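Local coordinates for RND efflux system, outer membrane lipoprotein, NodT family (Burkholderia mallei, PDB 6U94) that probably serves as the outer-membrane channel component of an RND efflux system, at residues R83-I88 against D125-L130; E169-Y174 against A242-L246; L341-N345 against V358-V364. One frame throughout, in Å; residues are numbered along the deposited sequence.

Contact 1: residues R83-I88 against D125-L130; sequences RALYRI and DASVGL
R83 reaches from the last turn of helix 72-86 to two backbone carbonyls of D125-L130. Its NH2 donates to A126 O at 2.6 Å, and that oxygen lies in the guanidinium plane. R83 NH1 and NH2 grip V128 O end-on, each at 3.1 Å; NH1 arrives almost in line with the carbonyl bond (169° at the oxygen). The bend at chi3 (53°) turns the guanidinium edge to the loop. E169 forms salt bridges with NH1 of R83 and NH1 of R87, so the R83 group is held from the loop and from helix 156-203.

Van der Waals contacts flank this polar grip. L130 CD2 lies over one guanidinium face, 3.5 Å from R83 NH1, toward the rim. I88 lays CD1 against A126 O (3.3 Å) and makes an apolar contact with V128 CG1. The extended R87 side chain sets its guanidinium face over V128 O, and R87 NH2 approaches G129 CA at 3.7 Å.

The loop folds through a type I turn, D125 to V128, and a type II turn, S127 to L130, with G129 at positive phi. An arginine binding carbonyls of overlapping beta turns thus fastens this loop to a helix C-terminus beside the helical bundle.

Contact 2: residues E169-Y174 against A242-L246; sequences EVANTY and ALAVL
L246 and T173 meet tip to tip between two antiparallel helices: L246 CD1 lies 3.3 Å from T173 OG1. L246 CD1 is also 3.3 Å from E169 O, and it packs on E169 CG as the two side chains pass at an angle. V170 and L246 slide past one another in opposite directions, V170 CG2 resting 3.7 Å from L246 CB. One turn further along, the methyl of T173 takes over: T173 CG2 sits 4.0 Å from L243 CB and also touches A242 CB. L243 CD2 comes in at the edge of the Y174 ring, 4.1 Å from Y174 CD1, while L243 CD1 lies against V170 O and T173 CG2.

No hydrogen bond crosses between the two segments; the T173 hydroxyl is used within its own helix. T173 OG1 donates to E169 O at 2.6 Å, and that carbonyl also accepts from T173 N. With chi1 at -58°, the T173 hydroxyl lies beside its own backbone N, facing back to E169, and CG2, anti to that N, is directed at L243. The carboxylate of E169 turns away from L246 to Y86, R83 and R87.

The segment axes approach to 9.7 Å at 158° between their directions. Around them, helix 72-86 packs on A242 and L246 through A82, and Y86 also touches A242. Helix 56-67 covers V170 and Y174, while N172 bonds to T446 of helix 421-454, so helices 156-203 and 211-247 meet inside a bundle.

Contact 3: residues L341-N345 against V358-V364; sequences LPIFN and VRRDINV
V358, near the end of helix 355-359, meets I343 and F344 of the incoming loop. V358 CG1, anti to the backbone N at chi1 177°, lies 3.7 Å from I343 CD1, the two side chains crossing at an angle. V358 CG1 also reaches F344 CE2 at 4.2 Å, neither squarely over the ring nor at its edge. V358 also packs on L339.

The chain then turns, and D361 brings a carboxylate to the far end of the F344 ring. D361 OD2 stands 3.5 Å from F344 CZ, with the ring and carboxylate planes 52° apart. The other oxygen serves the next helix: D361 is the N-cap of helix 362-415, and its OD1 accepts from V364 N at 2.9 Å through the anti lone pair, and weakly from N363 N. The carboxylate therefore has one oxygen committed to the helix start and the other beside the phenyl ring.

V364 completes the contact. V364 CG2, anti to the carbonyl carbon, touches F344 CZ at 3.4 Å, the two side chains coming from opposite directions. I343 CG2 lies 4.2 Å from V364 CG2 and also rests over one face of the F344 ring, toward its rim. F306 of helix 299-306 adds to this packing on both I343 and V364, and V364 packs on L292 of helix 283-294.

No hydrogen bond joins the two segments. What holds them is branched aliphatic and aromatic packing at a helix-to-helix junction, and the capping bonds fix the carboxylate, and with it one wall around F344. D361 OD2 lies obliquely to the ring, nearest CZ, so the contact joins a capping carboxylate to an otherwise apolar cluster.

Contacts 1 and 2 are neighbours, their centres 12 Å apart, and they meet through Y86 and E169: Y86 OH lies 2.6 Å from E169 OE2. Helix 156-203 thus takes part in both, as a direct partner of 211-247 in contact 2 and as the source of the carboxylate that anchors the arginines of contact 1. Contact 3 stands apart, its nearest atoms about 22 Å from contact 1 and about 29 Å from contact 2, around the start of helix 362-415. Contact 1 is a surface contact built on charge and backbone carbonyls, whereas contacts 2 and 3 are buried and mainly apolar, with no hydrogen bond across either, one between long helices, the other between a loop and a helix junction.

Contact 1: residues R83-I88 against D125-L130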
loop_
_atom_site.group_PDB
_atom_site.type_symbol
_atom_site.label_atom_id
_atom_site.label_comp_id
_atom_site.label_asym_id
_atom_site.label_seq_id
_atom_site.Cartn_x
_atom_site.Cartn_y
_atom_site.Cartn_z
ATOM N N ARG A 83 6.189 -0.627 -11.846
ATOM C CA ARG A 83 5.621 0.499 -11.113
ATOM C C ARG A 83 5.276 1.651 -12.048
ATOM O O ARG A 83 4.240 2.306 -11.884
ATOM C CB ARG A 83 6.596 0.961 -10.029
ATOM C CG ARG A 83 6.698 0.010 -8.851
ATOM C CD ARG A 83 7.909 0.319 -7.990
ATOM N NE ARG A 83 7.954 1.719 -7.579
ATOM C CZ ARG A 83 7.290 2.211 -6.539
ATOM N NH1 ARG A 83 6.521 1.416 -5.806
ATOM N NH2 ARG A 83 7.392 3.498 -6.235
ATOM N N ALA A 84 6.130 1.907 -13.042
ATOM C CA ALA A 84 5.842 2.962 -14.007
ATOM C C ALA A 84 4.628 2.625 -14.861
ATOM O O ALA A 84 3.940 3.532 -15.343
ATOM C CB ALA A 84 7.061 3.214 -14.897
ATOM N N LEU A 85 4.343 1.335 -15.051
ATOM C CA LEU A 85 3.217 0.956 -15.894
ATOM C C LEU A 85 1.883 1.222 -15.207
ATOM O O LEU A 85 0.942 1.708 -15.843
ATOM C CB LEU A 85 3.325 -0.515 -16.293
ATOM C CG LEU A 85 4.252 -0.821 -17.472
ATOM C CD1 LEU A 85 4.204 -2.297 -17.835
ATOM C CD2 LEU A 85 3.889 0.042 -18.671
ATOM N N TYR A 86 1.778 0.920 -13.911
ATOM C CA TYR A 86 0.482 0.916 -13.249
ATOM C C TYR A 86 0.395 1.755 -11.982
ATOM O O TYR A 86 -0.714 1.925 -11.471
ATOM C CB TYR A 86 0.070 -0.524 -12.899
ATOM C CG TYR A 86 0.506 -0.951 -11.516
ATOM C CD1 TYR A 86 1.828 -1.289 -11.256
ATOM C CD2 TYR A 86 -0.405 -1.009 -10.466
ATOM C CE1 TYR A 86 2.232 -1.675 -9.989
ATOM C CE2 TYR A 86 -0.012 -1.390 -9.197
ATOM C CZ TYR A 86 1.309 -1.724 -8.964
ATOM O OH TYR A 86 1.710 -2.108 -7.704
ATOM N N ARG A 87 1.500 2.278 -11.453
ATOM C CA ARG A 87 1.437 2.855 -10.116
ATOM C C ARG A 87 1.907 4.305 -10.047
ATOM O O ARG A 87 1.234 5.139 -9.434
ATOM C CB ARG A 87 2.251 2.003 -9.142
ATOM C CG ARG A 87 1.972 2.320 -7.682
ATOM C CD ARG A 87 2.521 1.239 -6.774
ATOM N NE ARG A 87 2.147 1.454 -5.379
ATOM C CZ ARG A 87 2.584 0.711 -4.366
ATOM N NH1 ARG A 87 3.418 -0.299 -4.588
ATOM N NH2 ARG A 87 2.188 0.980 -3.129
ATOM N N ILE A 88 3.055 4.613 -10.658
ATOM C CA ILE A 88 3.661 5.934 -10.484
ATOM C C ILE A 88 2.724 7.029 -10.980
ATOM O O ILE A 88 2.536 8.055 -10.316
ATOM C CB ILE A 88 5.025 6.001 -11.193
ATOM C CG1 ILE A 88 5.916 4.838 -10.758
ATOM C CG2 ILE A 88 5.711 7.325 -10.895
ATOM C CD1 ILE A 88 6.239 4.843 -9.286
ATOM N N ASP A 125 5.258 11.134 -7.926
ATOM C CA ASP A 125 6.266 10.642 -6.993
ATOM C C ASP A 125 6.685 9.216 -7.337
ATOM O O ASP A 125 5.889 8.282 -7.227
ATOM C CB ASP A 125 5.744 10.697 -5.556
ATOM C CG ASP A 125 6.783 10.256 -4.541
ATOM O OD1 ASP A 125 7.993 10.420 -4.810
ATOM O OD2 ASP A 125 6.390 9.734 -3.476
ATOM N N ALA A 126 7.946 9.054 -7.744
ATOM C CA ALA A 126 8.440 7.744 -8.150
ATOM C C ALA A 126 8.578 6.777 -6.981
ATOM O O ALA A 126 8.658 5.567 -7.208
ATOM C CB ALA A 126 9.785 7.888 -8.863
ATOM N N SER A 127 8.604 7.276 -5.746
ATOM C CA SER A 127 8.861 6.455 -4.571
ATOM C C SER A 127 7.593 6.089 -3.809
ATOM O O SER A 127 7.683 5.679 -2.647
ATOM C CB SER A 127 9.840 7.168 -3.638
ATOM O OG SER A 127 11.094 7.359 -4.268
ATOM N N VAL A 128 6.420 6.216 -4.437
ATOM C CA VAL A 128 5.164 5.998 -3.724
ATOM C C VAL A 128 5.092 4.563 -3.224
ATOM O O VAL A 128 5.343 3.607 -3.969
ATOM C CB VAL A 128 3.966 6.349 -4.622
ATOM C CG1 VAL A 128 4.040 5.617 -5.954
ATOM C CG2 VAL A 128 2.658 6.027 -3.911
ATOM N N GLY A 129 4.763 4.407 -1.942
ATOM C CA GLY A 129 4.643 3.087 -1.356
ATOM C C GLY A 129 5.952 2.378 -1.085
ATOM O O GLY A 129 5.957 1.156 -0.924
ATOM N N LEU A 130 7.063 3.106 -1.023
ATOM C CA LEU A 130 8.371 2.525 -0.761
ATOM C C LEU A 130 8.852 2.907 0.633
ATOM O O LEU A 130 8.725 4.063 1.051
ATOM C CB LEU A 130 9.396 2.976 -1.806
ATOM C CG LEU A 130 9.153 2.529 -3.248
ATOM C CD1 LEU A 130 10.324 2.927 -4.137
ATOM C CD2 LEU A 130 8.907 1.028 -3.306
#

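Contact 2: residues E169-Y174 against A242-L246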
loop_
_atom_site.group_PDB
_atom_site.type_symbol
_atom_site.label_atom_id
_atom_site.label_comp_id
_atom_site.label_asym_id
_atom_site.label_seq_id
_atom_site.Cartn_x
_atom_site.Cartn_y
_atom_site.Cartn_z
ATOM N N GLU A 169 5.477 -5.782 -4.345
ATOM C CA GLU A 169 4.996 -5.194 -5.588
ATOM C C GLU A 169 4.118 -6.166 -6.365
ATOM O O GLU A 169 3.175 -5.741 -7.042
ATOM C CB GLU A 169 6.172 -4.733 -6.447
ATOM C CG GLU A 169 5.809 -3.641 -7.440
ATOM C CD GLU A 169 5.361 -2.358 -6.757
ATOM O OE1 GLU A 169 6.126 -1.818 -5.931
ATOM O OE2 GLU A 169 4.238 -1.891 -7.040
ATOM N N VAL A 170 4.405 -7.467 -6.283
ATOM C CA VAL A 170 3.525 -8.457 -6.897
ATOM C C VAL A 170 2.163 -8.450 -6.214
ATOM O O VAL A 170 1.120 -8.540 -6.874
ATOM C CB VAL A 170 4.172 -9.854 -6.851
ATOM C CG1 VAL A 170 3.178 -10.918 -7.291
ATOM C CG2 VAL A 170 5.420 -9.893 -7.725
ATOM N N ALA A 171 2.151 -8.335 -4.884
ATOM C CA ALA A 171 0.892 -8.357 -4.146
ATOM C C ALA A 171 0.064 -7.111 -4.436
ATOM O O ALA A 171 -1.143 -7.201 -4.688
ATOM C CB ALA A 171 1.160 -8.487 -2.646
ATOM N N ASN A 172 0.697 -5.936 -4.405
ATOM C CA ASN A 172 -0.045 -4.706 -4.653
ATOM C C ASN A 172 -0.557 -4.634 -6.085
ATOM O O ASN A 172 -1.588 -4.003 -6.340
ATOM C CB ASN A 172 0.824 -3.488 -4.346
ATOM C CG ASN A 172 0.043 -2.187 -4.398
ATOM O OD1 ASN A 172 -0.707 -1.866 -3.475
ATOM N ND2 ASN A 172 0.217 -1.429 -5.474
ATOM N N THR A 173 0.141 -5.272 -7.027
ATOM C CA THR A 173 -0.299 -5.246 -8.418
ATOM C C THR A 173 -1.478 -6.184 -8.652
ATOM O O THR A 173 -2.414 -5.836 -9.382
ATOM C CB THR A 173 0.864 -5.605 -9.343
ATOM O OG1 THR A 173 1.937 -4.684 -9.127
ATOM C CG2 THR A 173 0.440 -5.527 -10.798
ATOM N N TYR A 174 -1.448 -7.375 -8.050
ATOM C CA TYR A 174 -2.565 -8.303 -8.202
ATOM C C TYR A 174 -3.792 -7.811 -7.445
ATOM O O TYR A 174 -4.925 -7.976 -7.914
ATOM C CB TYR A 174 -2.158 -9.697 -7.726
ATOM C CG TYR A 174 -3.263 -10.729 -7.802
ATOM C CD1 TYR A 174 -3.726 -11.192 -9.026
ATOM C CD2 TYR A 174 -3.831 -11.254 -6.647
ATOM C CE1 TYR A 174 -4.730 -12.142 -9.100
ATOM C CE2 TYR A 174 -4.837 -12.202 -6.710
ATOM C CZ TYR A 174 -5.283 -12.643 -7.938
ATOM O OH TYR A 174 -6.283 -13.588 -8.002
ATOM N N ALA A 242 2.101 -4.975 -15.874
ATOM C CA ALA A 242 3.046 -4.897 -14.767
ATOM C C ALA A 242 3.155 -6.230 -14.041
ATOM O O ALA A 242 4.242 -6.612 -13.589
ATOM C CB ALA A 242 2.630 -3.789 -13.797
ATOM N N LEU A 243 2.040 -6.954 -13.926
ATOM C CA LEU A 243 2.072 -8.257 -13.272
ATOM C C LEU A 243 2.927 -9.242 -14.058
ATOM O O LEU A 243 3.677 -10.032 -13.472
ATOM C CB LEU A 243 0.650 -8.789 -13.100
ATOM C CG LEU A 243 0.443 -9.914 -12.087
ATOM C CD1 LEU A 243 1.021 -9.526 -10.738
ATOM C CD2 LEU A 243 -1.037 -10.238 -11.956
ATOM N N ALA A 244 2.832 -9.205 -15.391
ATOM C CA ALA A 244 3.665 -10.072 -16.216
ATOM C C ALA A 244 5.139 -9.718 -16.072
ATOM O O ALA A 244 5.994 -10.609 -16.026
ATOM C CB ALA A 244 3.229 -9.982 -17.679
ATOM N N VAL A 245 5.454 -8.423 -15.995
ATOM C CA VAL A 245 6.837 -8.003 -15.791
ATOM C C VAL A 245 7.345 -8.477 -14.436
ATOM O O VAL A 245 8.487 -8.937 -14.310
ATOM C CB VAL A 245 6.956 -6.473 -15.933
ATOM C CG1 VAL A 245 8.364 -6.010 -15.576
ATOM C CG2 VAL A 245 6.590 -6.038 -17.341
ATOM N N LEU A 246 6.501 -8.383 -13.405
ATOM C CA LEU A 246 6.947 -8.694 -12.050
ATOM C C LEU A 246 7.241 -10.178 -11.879
ATOM O O LEU A 246 8.171 -10.549 -11.153
ATOM C CB LEU A 246 5.902 -8.235 -11.035
ATOM C CG LEU A 246 5.882 -6.734 -10.752
ATOM C CD1 LEU A 246 4.732 -6.383 -9.822
ATOM C CD2 LEU A 246 7.212 -6.292 -10.162
#

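Contact 3: residues L341-N345 against V358-V364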
loop_
_atom_site.group_PDB
_atom_site.type_symbol
_atom_site.label_atom_id
_atom_site.label_comp_id
_atom_site.label_asym_id
_atom_site.label_seq_id
_atom_site.Cartn_x
_atom_site.Cartn_y
_atom_site.Cartn_z
ATOM N N LEU A 341 26.181 -0.237 28.533
ATOM C CA LEU A 341 27.250 -1.061 28.036
ATOM C C LEU A 341 28.134 -0.233 27.119
ATOM O O LEU A 341 27.622 0.560 26.322
ATOM C CB LEU A 341 26.700 -2.266 27.271
ATOM C CG LEU A 341 26.089 -3.386 28.099
ATOM C CD1 LEU A 341 25.155 -4.223 27.243
ATOM C CD2 LEU A 341 27.215 -4.226 28.657
ATOM N N PRO A 342 29.454 -0.369 27.224
ATOM C CA PRO A 342 30.338 0.371 26.316
ATOM C C PRO A 342 30.101 -0.054 24.875
ATOM O O PRO A 342 30.135 -1.241 24.540
ATOM C CB PRO A 342 31.745 -0.009 26.796
ATOM C CG PRO A 342 31.551 -0.475 28.205
ATOM C CD PRO A 342 30.207 -1.136 28.229
ATOM N N ILE A 343 29.845 0.931 24.017
ATOM C CA ILE A 343 29.637 0.615 22.611
ATOM C C ILE A 343 30.962 0.295 21.933
ATOM O O ILE A 343 31.020 -0.564 21.046
ATOM C CB ILE A 343 28.889 1.769 21.921
ATOM C CG1 ILE A 343 27.458 1.845 22.462
ATOM C CG2 ILE A 343 28.882 1.592 20.416
ATOM C CD1 ILE A 343 26.639 2.985 21.894
ATOM N N PHE A 344 32.044 0.939 22.353
ATOM C CA PHE A 344 33.352 0.744 21.751
ATOM C C PHE A 344 34.309 0.101 22.745
ATOM O O PHE A 344 34.311 0.442 23.934
ATOM C CB PHE A 344 33.931 2.069 21.260
ATOM C CG PHE A 344 33.133 2.704 20.165
ATOM C CD1 PHE A 344 33.242 2.251 18.860
ATOM C CD2 PHE A 344 32.267 3.750 20.439
ATOM C CE1 PHE A 344 32.504 2.833 17.845
ATOM C CE2 PHE A 344 31.526 4.334 19.431
ATOM C CZ PHE A 344 31.647 3.877 18.131
ATOM N N ASN A 345 35.124 -0.832 22.250
ATOM C CA ASN A 345 36.185 -1.402 23.068
ATOM C C ASN A 345 37.317 -0.412 23.298
ATOM O O ASN A 345 38.102 -0.591 24.234
ATOM C CB ASN A 345 36.722 -2.679 22.416
ATOM C CG ASN A 345 35.626 -3.682 22.103
ATOM O OD1 ASN A 345 35.241 -4.486 22.953
ATOM N ND2 ASN A 345 35.117 -3.638 20.877
ATOM N N VAL A 358 29.566 9.723 22.225
ATOM C CA VAL A 358 29.329 8.544 21.399
ATOM C C VAL A 358 28.568 8.918 20.130
ATOM O O VAL A 358 28.704 8.255 19.095
ATOM C CB VAL A 358 28.590 7.468 22.221
ATOM C CG1 VAL A 358 28.275 6.254 21.374
ATOM C CG2 VAL A 358 29.428 7.056 23.422
ATOM N N ARG A 359 27.773 9.987 20.174
ATOM C CA ARG A 359 27.042 10.408 18.986
ATOM C C ARG A 359 27.934 11.083 17.954
ATOM O O ARG A 359 27.520 11.227 16.799
ATOM C CB ARG A 359 25.895 11.345 19.368
ATOM C CG ARG A 359 24.739 10.652 20.066
ATOM C CD ARG A 359 23.451 11.441 19.896
ATOM N NE ARG A 359 22.330 10.806 20.580
ATOM C CZ ARG A 359 21.883 11.178 21.774
ATOM N NH1 ARG A 359 22.458 12.189 22.411
ATOM N NH2 ARG A 359 20.859 10.544 22.327
ATOM N N ARG A 360 29.144 11.502 18.336
ATOM C CA ARG A 360 30.065 12.068 17.360
ATOM C C ARG A 360 30.633 11.020 16.414
ATOM O O ARG A 360 31.215 11.388 15.388
ATOM C CB ARG A 360 31.199 12.808 18.065
ATOM C CG ARG A 360 30.824 14.215 18.496
ATOM C CD ARG A 360 32.045 15.035 18.886
ATOM N NE ARG A 360 32.477 14.778 20.256
ATOM C CZ ARG A 360 31.927 15.342 21.328
ATOM N NH1 ARG A 360 30.916 16.190 21.190
ATOM N NH2 ARG A 360 32.385 15.058 22.539
ATOM N N ASP A 361 30.483 9.736 16.729
ATOM C CA ASP A 361 30.825 8.683 15.786
ATOM C C ASP A 361 29.725 8.571 14.739
ATOM O O ASP A 361 28.536 8.532 15.076
ATOM C CB ASP A 361 31.024 7.351 16.514
ATOM C CG ASP A 361 31.295 6.199 15.563
ATOM O OD1 ASP A 361 30.328 5.664 14.984
ATOM O OD2 ASP A 361 32.478 5.838 15.382
ATOM N N ILE A 362 30.125 8.523 13.468
ATOM C CA ILE A 362 29.155 8.585 12.379
ATOM C C ILE A 362 28.322 7.313 12.311
ATOM O O ILE A 362 27.139 7.357 11.948
ATOM C CB ILE A 362 29.881 8.865 11.051
ATOM C CG1 ILE A 362 30.701 10.151 11.164
ATOM C CG2 ILE A 362 28.890 8.965 9.901
ATOM C CD1 ILE A 362 29.910 11.344 11.671
ATOM N N ASN A 363 28.905 6.167 12.666
ATOM C CA ASN A 363 28.164 4.914 12.590
ATOM C C ASN A 363 27.189 4.745 13.748
ATOM O O ASN A 363 26.186 4.038 13.603
ATOM C CB ASN A 363 29.129 3.729 12.537
ATOM C CG ASN A 363 30.040 3.779 11.331
ATOM O OD1 ASN A 363 29.596 3.604 10.196
ATOM N ND2 ASN A 363 31.324 4.019 11.571
ATOM N N VAL A 364 27.458 5.372 14.893
ATOM C CA VAL A 364 26.511 5.322 16.001
ATOM C C VAL A 364 25.351 6.279 15.759
ATOM O O VAL A 364 24.183 5.928 15.970
ATOM C CB VAL A 364 27.226 5.625 17.331
ATOM C CG1 VAL A 364 26.230 5.637 18.470
ATOM C CG2 VAL A 364 28.324 4.604 17.595
#